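Local atomic coordinates of DNA mismatch repair protein PMS1 (Saccharomyces cerevisiae, PDB entry 3H4L), a protein that takes part in DNA mismatch repair and binds ATP through its N-terminal domain, which belongs to the GHKL ATPase family. Residues 103-115 and 122-134. Residues are numbered along the deposited sequence; the frame is centred on the assembly and turned at random.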
loop_
_atom_site.group_PDB
_atom_site.type_symbol
_atom_site.label_atom_id
_atom_site.label_comp_id
_atom_site.label_asym_id
_atom_site.label_seq_id
_atom_site.Cartn_x
_atom_site.Cartn_y
_atom_site.Cartn_z
ATOM N N SER B 103 -13.559 -9.777 -23.174
ATOM C CA SER B 103 -13.211 -10.591 -24.323
ATOM C C SER B 103 -11.705 -10.539 -24.565
ATOM O O SER B 103 -11.104 -11.521 -24.999
ATOM C CB SER B 103 -13.953 -10.075 -25.553
ATOM O OG SER B 103 -14.088 -11.110 -26.498
ATOM N N SER B 104 -11.104 -9.385 -24.286
ATOM C CA SER B 104 -9.665 -9.201 -24.473
ATOM C C SER B 104 -8.831 -9.730 -23.302
ATOM O O SER B 104 -7.769 -10.321 -23.513
ATOM C CB SER B 104 -9.334 -7.716 -24.708
ATOM O OG SER B 104 -9.649 -7.315 -26.031
ATOM N N LEU B 105 -9.293 -9.514 -22.074
ATOM C CA LEU B 105 -8.551 -10.002 -20.922
ATOM C C LEU B 105 -8.463 -11.525 -20.955
ATOM O O LEU B 105 -7.625 -12.124 -20.293
ATOM C CB LEU B 105 -9.212 -9.529 -19.627
ATOM C CG LEU B 105 -9.022 -8.040 -19.299
ATOM C CD1 LEU B 105 -10.122 -7.564 -18.365
ATOM C CD2 LEU B 105 -7.645 -7.818 -18.693
ATOM N N CYS B 106 -9.329 -12.155 -21.734
ATOM C CA CYS B 106 -9.313 -13.608 -21.861
ATOM C C CYS B 106 -8.146 -14.072 -22.713
ATOM O O CYS B 106 -7.469 -15.052 -22.393
ATOM C CB CYS B 106 -10.589 -14.085 -22.523
ATOM S SG CYS B 106 -11.779 -14.537 -21.339
ATOM N N GLY B 107 -7.939 -13.363 -23.816
ATOM C CA GLY B 107 -6.872 -13.698 -24.730
ATOM C C GLY B 107 -5.484 -13.465 -24.183
ATOM O O GLY B 107 -4.614 -14.302 -24.386
ATOM N N ILE B 108 -5.248 -12.354 -23.492
ATOM C CA ILE B 108 -3.904 -12.127 -22.984
ATOM C C ILE B 108 -3.693 -12.237 -21.475
ATOM O O ILE B 108 -2.722 -11.691 -20.945
ATOM C CB ILE B 108 -3.328 -10.779 -23.495
ATOM C CG1 ILE B 108 -4.311 -9.632 -23.253
ATOM C CG2 ILE B 108 -2.992 -10.904 -24.965
ATOM C CD1 ILE B 108 -4.517 -9.299 -21.796
ATOM N N ALA B 109 -4.584 -12.961 -20.797
ATOM C CA ALA B 109 -4.488 -13.176 -19.348
ATOM C C ALA B 109 -5.404 -14.331 -18.961
ATOM O O ALA B 109 -6.021 -14.929 -19.828
ATOM C CB ALA B 109 -4.889 -11.914 -18.595
ATOM N N LYS B 110 -5.472 -14.655 -17.672
ATOM C CA LYS B 110 -6.348 -15.728 -17.184
ATOM C C LYS B 110 -7.493 -14.992 -16.508
ATOM O O LYS B 110 -7.258 -14.271 -15.532
ATOM C CB LYS B 110 -5.649 -16.594 -16.127
ATOM C CG LYS B 110 -4.256 -17.079 -16.482
ATOM C CD LYS B 110 -4.247 -18.197 -17.526
ATOM C CE LYS B 110 -2.810 -18.650 -17.826
ATOM N NZ LYS B 110 -2.723 -19.928 -18.610
ATOM N N LEU B 111 -8.718 -15.163 -16.995
ATOM C CA LEU B 111 -9.856 -14.460 -16.397
ATOM C C LEU B 111 -10.761 -15.337 -15.540
ATOM O O LEU B 111 -11.197 -16.393 -15.976
ATOM C CB LEU B 111 -10.709 -13.798 -17.487
ATOM C CG LEU B 111 -11.882 -12.934 -16.992
ATOM C CD1 LEU B 111 -11.333 -11.697 -16.263
ATOM C CD2 LEU B 111 -12.776 -12.515 -18.170
ATOM N N SER B 112 -11.044 -14.889 -14.322
ATOM C CA SER B 112 -11.933 -15.608 -13.415
ATOM C C SER B 112 -12.971 -14.633 -12.890
ATOM O O SER B 112 -12.685 -13.448 -12.700
ATOM C CB SER B 112 -11.173 -16.187 -12.224
ATOM O OG SER B 112 -10.276 -17.187 -12.646
ATOM N N VAL B 113 -14.172 -15.137 -12.635
ATOM C CA VAL B 113 -15.248 -14.297 -12.122
ATOM C C VAL B 113 -16.066 -15.022 -11.049
ATOM O O VAL B 113 -16.318 -16.222 -11.158
ATOM C CB VAL B 113 -16.209 -13.883 -13.263
ATOM C CG1 VAL B 113 -17.378 -13.079 -12.709
ATOM C CG2 VAL B 113 -15.458 -13.073 -14.306
ATOM N N ILE B 114 -16.448 -14.301 -9.999
ATOM C CA ILE B 114 -17.296 -14.861 -8.948
ATOM C C ILE B 114 -18.436 -13.848 -8.849
ATOM O O ILE B 114 -18.210 -12.690 -8.482
ATOM C CB ILE B 114 -16.567 -14.974 -7.592
ATOM C CG1 ILE B 114 -15.396 -15.961 -7.699
ATOM C CG2 ILE B 114 -17.534 -15.495 -6.553
ATOM C CD1 ILE B 114 -14.518 -16.067 -6.451
ATOM N N THR B 115 -19.654 -14.266 -9.180
ATOM C CA THR B 115 -20.773 -13.328 -9.176
ATOM C C THR B 115 -22.116 -13.838 -8.631
ATOM O O THR B 115 -22.293 -15.023 -8.363
ATOM C CB THR B 115 -20.997 -12.795 -10.620
ATOM O OG1 THR B 115 -21.937 -11.711 -10.604
ATOM C CG2 THR B 115 -21.525 -13.911 -11.522
ATOM N N ALA B 122 -23.937 -18.120 -5.236
ATOM C CA ALA B 122 -23.055 -17.524 -6.222
ATOM C C ALA B 122 -22.329 -18.559 -7.055
ATOM O O ALA B 122 -22.362 -19.756 -6.756
ATOM C CB ALA B 122 -22.043 -16.612 -5.530
ATOM N N ASP B 123 -21.672 -18.078 -8.104
ATOM C CA ASP B 123 -20.916 -18.939 -8.997
ATOM C C ASP B 123 -19.502 -18.413 -9.209
ATOM O O ASP B 123 -19.240 -17.212 -9.090
ATOM C CB ASP B 123 -21.623 -19.041 -10.352
ATOM C CG ASP B 123 -22.982 -19.694 -10.251
ATOM O OD1 ASP B 123 -23.042 -20.923 -9.985
ATOM O OD2 ASP B 123 -23.983 -18.970 -10.432
ATOM N N LYS B 124 -18.591 -19.330 -9.508
ATOM C CA LYS B 124 -17.211 -18.986 -9.782
ATOM C C LYS B 124 -16.999 -19.499 -11.179
ATOM O O LYS B 124 -17.216 -20.677 -11.450
ATOM C CB LYS B 124 -16.270 -19.689 -8.817
ATOM C CG LYS B 124 -14.805 -19.437 -9.102
ATOM C CD LYS B 124 -14.001 -19.523 -7.825
ATOM C CE LYS B 124 -12.606 -20.005 -8.111
ATOM N NZ LYS B 124 -12.706 -21.336 -8.769
ATOM N N LEU B 125 -16.599 -18.606 -12.073
ATOM C CA LEU B 125 -16.387 -18.967 -13.466
ATOM C C LEU B 125 -14.935 -18.817 -13.904
ATOM O O LEU B 125 -14.270 -17.844 -13.559
ATOM C CB LEU B 125 -17.278 -18.096 -14.349
ATOM C CG LEU B 125 -18.769 -18.142 -14.011
ATOM C CD1 LEU B 125 -19.453 -16.901 -14.552
ATOM C CD2 LEU B 125 -19.387 -19.402 -14.591
ATOM N N GLU B 126 -14.447 -19.800 -14.644
ATOM C CA GLU B 126 -13.090 -19.769 -15.171
ATOM C C GLU B 126 -13.259 -19.734 -16.686
ATOM O O GLU B 126 -13.880 -20.634 -17.261
ATOM C CB GLU B 126 -12.325 -21.035 -14.787
ATOM C CG GLU B 126 -12.165 -21.259 -13.296
ATOM C CD GLU B 126 -11.090 -20.384 -12.671
ATOM O OE1 GLU B 126 -10.945 -20.414 -11.427
ATOM O OE2 GLU B 126 -10.385 -19.669 -13.419
ATOM N N TYR B 127 -12.742 -18.699 -17.337
ATOM C CA TYR B 127 -12.846 -18.617 -18.791
ATOM C C TYR B 127 -11.489 -18.862 -19.420
ATOM O O TYR B 127 -10.476 -18.346 -18.937
ATOM C CB TYR B 127 -13.309 -17.238 -19.240
ATOM C CG TYR B 127 -14.675 -16.839 -18.773
ATOM C CD1 TYR B 127 -14.848 -16.122 -17.593
ATOM C CD2 TYR B 127 -15.791 -17.121 -19.546
ATOM C CE1 TYR B 127 -16.104 -15.685 -17.204
ATOM C CE2 TYR B 127 -17.042 -16.694 -19.171
ATOM C CZ TYR B 127 -17.199 -15.974 -18.004
ATOM O OH TYR B 127 -18.461 -15.546 -17.654
ATOM N N ASP B 128 -11.455 -19.629 -20.505
ATOM C CA ASP B 128 -10.190 -19.865 -21.157
ATOM C C ASP B 128 -9.859 -18.671 -22.053
ATOM O O ASP B 128 -10.588 -17.675 -22.095
ATOM C CB ASP B 128 -10.213 -21.166 -21.962
ATOM C CG ASP B 128 -11.238 -21.153 -23.071
ATOM O OD1 ASP B 128 -11.673 -20.053 -23.467
ATOM O OD2 ASP B 128 -11.593 -22.248 -23.558
ATOM N N MET B 129 -8.748 -18.788 -22.762
ATOM C CA MET B 129 -8.246 -17.751 -23.637
ATOM C C MET B 129 -9.237 -17.262 -24.687
ATOM O O MET B 129 -9.141 -16.131 -25.182
ATOM C CB MET B 129 -6.993 -18.277 -24.334
ATOM C CG MET B 129 -6.339 -17.279 -25.230
ATOM S SD MET B 129 -4.853 -17.940 -25.968
ATOM C CE MET B 129 -4.699 -16.821 -27.365
ATOM N N VAL B 130 -10.200 -18.118 -25.008
ATOM C CA VAL B 130 -11.174 -17.825 -26.049
ATOM C C VAL B 130 -12.610 -17.520 -25.569
ATOM O O VAL B 130 -13.540 -17.417 -26.375
ATOM C CB VAL B 130 -11.106 -19.000 -27.095
ATOM C CG1 VAL B 130 -12.393 -19.799 -27.114
ATOM C CG2 VAL B 130 -10.702 -18.456 -28.468
ATOM N N GLY B 131 -12.786 -17.362 -24.260
ATOM C CA GLY B 131 -14.102 -17.023 -23.726
ATOM C C GLY B 131 -14.990 -18.155 -23.236
ATOM O O GLY B 131 -16.038 -17.912 -22.643
ATOM N N HIS B 132 -14.574 -19.390 -23.493
ATOM C CA HIS B 132 -15.326 -20.561 -23.082
ATOM C C HIS B 132 -15.115 -20.849 -21.602
ATOM O O HIS B 132 -14.022 -20.667 -21.071
ATOM C CB HIS B 132 -14.894 -21.766 -23.918
ATOM C CG HIS B 132 -15.396 -23.076 -23.396
ATOM N ND1 HIS B 132 -16.737 -23.349 -23.230
ATOM C CD2 HIS B 132 -14.736 -24.202 -23.031
ATOM C CE1 HIS B 132 -16.883 -24.585 -22.789
ATOM N NE2 HIS B 132 -15.683 -25.124 -22.661
ATOM N N ILE B 133 -16.172 -21.305 -20.947
ATOM C CA ILE B 133 -16.135 -21.609 -19.527
ATOM C C ILE B 133 -15.530 -22.975 -19.254
ATOM O O ILE B 133 -16.199 -23.989 -19.436
ATOM C CB ILE B 133 -17.550 -21.580 -18.944
ATOM C CG1 ILE B 133 -18.132 -20.178 -19.109
ATOM C CG2 ILE B 133 -17.526 -22.003 -17.492
ATOM C CD1 ILE B 133 -19.504 -20.004 -18.532
ATOM N N THR B 134 -14.276 -23.007 -18.812
ATOM C CA THR B 134 -13.614 -24.276 -18.521
ATOM C C THR B 134 -14.109 -24.918 -17.229
ATOM O O THR B 134 -13.908 -26.116 -17.013
ATOM C CB THR B 134 -12.084 -24.121 -18.427
ATOM O OG1 THR B 134 -11.770 -22.951 -17.668
ATOM C CG2 THR B 134 -11.467 -24.022 -19.811
HETATM O O HOH W 1 -8.396 -16.555 -19.667
HETATM O O HOH W 2 -9.778 -18.773 -10.105
#
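Tyr127 lays its ring beside Leu111, the two side chains running the same way on the face they share with Val113 and Leu125, with CD1 4.2 Å from Leu111 CD2. The hairpin strands 110-116 and 121-127 are antiparallel neighbours in the mixed sheet of the GHKL ATPase domain, strand 144-150 flanking 110-116 on its other side. With Tyr127 CG anti to its carbonyl carbon (chi1 -63°), CE1 comes near CG2 of branched Val113, which lies at the ring edge. The phenol suits this place because its flank is greasy while its hydroxyl bonds to the backbone oxygen of Tyr71. Cys106, a short apolar thiol, packs SG on Tyr127 CB at 3.7 Å and makes an oblique sulfur-aromatic contact. Val113 and Leu125 join their backbones by a reciprocal pair of hydrogen bonds.

On the other face, Ser112 OG donates to Glu126 OE2 at 2.6 Å, from above the carboxylate plane. Glu126 bends at chi2 (-77°), and Lys124 NZ makes a weak salt bridge to OE1. Ile114 turns CG1 and CD1 to the lysine's apolar stem. A leucine in place of Glu126 would probably leave the serine hydroxyl and lysine charge without the carboxylate they share. The tyrosine's face turns polar at Asp123, bonded to Tyr71 OH, and at Thr115, whose hydroxyl bonds Thr145 of the nucleotide pocket and whose side chain lies about 6 Å from the bound ATP analogue.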